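Local coordinates for DUF2790 domain-containing protein (Pseudomonas aeruginosa, PDB 4F98) that is of unknown function but belongs to the DUF2790 family and folds as a small antiparallel beta-sheet protein that probably pairs with a second copy of itself, at residues L29-N34 with V41-V46. Sequence-based numbering, arbitrary orientation.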
loop_
_atom_site.group_PDB
_atom_site.type_symbol
_atom_site.label_atom_id
_atom_site.label_comp_id
_atom_site.label_asym_id
_atom_site.label_seq_id
_atom_site.Cartn_x
_atom_site.Cartn_y
_atom_site.Cartn_z
ATOM N N LEU A 29 -8.801 0.303 12.136
ATOM C CA LEU A 29 -8.374 0.425 13.539
ATOM C C LEU A 29 -6.880 0.324 13.749
ATOM O O LEU A 29 -6.355 0.885 14.708
ATOM C CB LEU A 29 -9.084 -0.621 14.391
ATOM C CG LEU A 29 -10.632 -0.611 14.377
ATOM C CD1 LEU A 29 -11.132 -1.547 15.452
ATOM C CD2 LEU A 29 -11.218 0.772 14.519
ATOM N N HIS A 30 -6.186 -0.388 12.868
ATOM C CA HIS A 30 -4.745 -0.542 12.951
ATOM C C HIS A 30 -4.189 -0.695 11.559
ATOM O O HIS A 30 -4.776 -1.373 10.723
ATOM C CB HIS A 30 -4.361 -1.802 13.750
ATOM C CG HIS A 30 -2.898 -2.109 13.689
ATOM N ND1 HIS A 30 -2.379 -3.093 12.886
ATOM C CD2 HIS A 30 -1.838 -1.502 14.267
ATOM C CE1 HIS A 30 -1.064 -3.090 12.987
ATOM N NE2 HIS A 30 -0.707 -2.137 13.827
ATOM N N ARG A 31 -3.046 -0.074 11.317
ATOM C CA ARG A 31 -2.238 -0.385 10.142
ATOM C C ARG A 31 -0.778 -0.187 10.494
ATOM O O ARG A 31 -0.421 0.744 11.213
ATOM C CB ARG A 31 -2.691 0.449 8.930
ATOM C CG ARG A 31 -2.522 1.971 9.030
ATOM C CD ARG A 31 -1.320 2.441 8.289
ATOM N NE ARG A 31 -1.465 2.332 6.832
ATOM C CZ ARG A 31 -0.705 1.624 5.988
ATOM N NH1 ARG A 31 0.356 0.930 6.396
ATOM N NH2 ARG A 31 -0.994 1.647 4.691
ATOM N N THR A 32 0.083 -1.073 10.010
ATOM C CA THR A 32 1.528 -1.000 10.239
ATOM C C THR A 32 2.057 0.383 9.865
ATOM O O THR A 32 1.683 0.935 8.835
ATOM C CB THR A 32 2.261 -2.038 9.380
ATOM O OG1 THR A 32 1.640 -3.316 9.611
ATOM C CG2 THR A 32 3.763 -2.061 9.712
ATOM N N ASP A 33 2.912 0.949 10.702
ATOM C CA ASP A 33 3.544 2.221 10.336
ATOM C C ASP A 33 4.752 1.893 9.440
ATOM O O ASP A 33 5.833 1.508 9.906
ATOM C CB ASP A 33 3.929 3.101 11.534
ATOM C CG ASP A 33 4.229 4.555 11.116
ATOM O OD1 ASP A 33 4.359 4.815 9.896
ATOM O OD2 ASP A 33 4.365 5.442 11.993
ATOM N N ASN A 34 4.536 2.073 8.139
ATOM C CA ASN A 34 5.573 1.868 7.119
ATOM C C ASN A 34 6.065 3.186 6.519
ATOM O O ASN A 34 6.699 3.194 5.467
ATOM C CB ASN A 34 5.074 0.903 6.029
ATOM C CG ASN A 34 5.054 -0.528 6.488
ATOM O OD1 ASN A 34 5.959 -0.950 7.215
ATOM N ND2 ASN A 34 4.056 -1.287 6.048
ATOM N N VAL A 41 7.013 -3.896 1.248
ATOM C CA VAL A 41 7.136 -4.279 2.646
ATOM C C VAL A 41 5.827 -4.905 3.118
ATOM O O VAL A 41 4.774 -4.642 2.551
ATOM C CB VAL A 41 7.521 -3.047 3.537
ATOM C CG1 VAL A 41 8.919 -2.484 3.181
ATOM C CG2 VAL A 41 6.440 -1.958 3.486
ATOM N N PRO A 42 5.875 -5.712 4.191
ATOM C CA PRO A 42 4.640 -6.245 4.744
ATOM C C PRO A 42 3.838 -5.210 5.513
ATOM O O PRO A 42 4.373 -4.242 6.064
ATOM C CB PRO A 42 5.114 -7.379 5.674
ATOM C CG PRO A 42 6.450 -6.980 6.058
ATOM C CD PRO A 42 7.054 -6.282 4.866
ATOM N N VAL A 43 2.530 -5.406 5.486
ATOM C CA VAL A 43 1.582 -4.566 6.203
ATOM C C VAL A 43 0.470 -5.434 6.768
ATOM O O VAL A 43 -0.011 -6.367 6.111
ATOM C CB VAL A 43 1.005 -3.449 5.276
ATOM C CG1 VAL A 43 0.446 -4.006 3.977
ATOM C CG2 VAL A 43 -0.035 -2.598 6.011
ATOM N N THR A 44 0.097 -5.120 8.004
ATOM C CA THR A 44 -1.048 -5.712 8.660
ATOM C C THR A 44 -2.077 -4.629 8.907
ATOM O O THR A 44 -1.730 -3.546 9.380
ATOM C CB THR A 44 -0.644 -6.358 9.972
ATOM O OG1 THR A 44 0.360 -7.337 9.689
ATOM C CG2 THR A 44 -1.840 -7.017 10.660
ATOM N N VAL A 45 -3.321 -4.922 8.581
ATOM C CA VAL A 45 -4.462 -4.059 8.822
ATOM C C VAL A 45 -5.485 -4.777 9.696
ATOM O O VAL A 45 -5.754 -5.955 9.489
ATOM C CB VAL A 45 -5.115 -3.593 7.499
ATOM C CG1 VAL A 45 -6.470 -2.897 7.753
ATOM C CG2 VAL A 45 -4.156 -2.686 6.727
ATOM N N VAL A 46 -6.015 -4.076 10.704
ATOM C CA VAL A 46 -7.236 -4.490 11.381
ATOM C C VAL A 46 -8.303 -3.463 11.045
ATOM O O VAL A 46 -8.106 -2.271 11.266
ATOM C CB VAL A 46 -7.075 -4.653 12.888
ATOM C CG1 VAL A 46 -8.420 -5.064 13.554
ATOM C CG2 VAL A 46 -5.937 -5.644 13.178
HETATM O O HOH W 1 6.700 -3.504 7.251
#
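Leu29 and His30 are set opposite the single residue Val46, a classic beta bulge in the antiparallel hairpin formed by strands 27-31 and 40-48, the first outermost and the second central in the chain's sheet. Val46 O accepts from both backbone amides, Leu29 N at 2.8 Å and His30 N at 3.1 Å, and Val46 N returns a bond to His30 O. On the same face of the sheet, His30 CB rests on Val46 CB at 4.0 Å. The His30 side chain has CG anti to the backbone N (chi1 171°); its ring atom ND1 lies 3.6 Å from Thr44 O, which sits obliquely to the imidazole.

Arg31 and Val45 share the other face, CB against CG2. The arginine chain is bent at chi2 and chi3. Its NH1 donates to Thr32 O, nearly in the guanidinium plane, and also touches Val43 CG2 at 3.6 Å. The same guanidinium forms a salt bridge with Glu61 and is hydrogen-bonded to backbone carbonyls of Trp62 and Gly63 of the second subunit, linking the hairpin to that subunit.

Past Arg31 one backbone bond, Thr32 N to Thr44 O, persists and side chains supply the rest. Thr32 OG1, beside its own backbone N (chi1 -52°), takes the Thr44 amide hydrogen in an almost straight bond (2.9 Å, 173°). Farther along, the carboxamide of Asn34 packs against Val41 CG2; its ND2 also bonds to Glu61 OE2 of strand 54-62. That ND2 donates to Pro42 O at 3.0 Å, and one water donates to both Asn34 OD1 and Pro42 O, each at 2.7 Å.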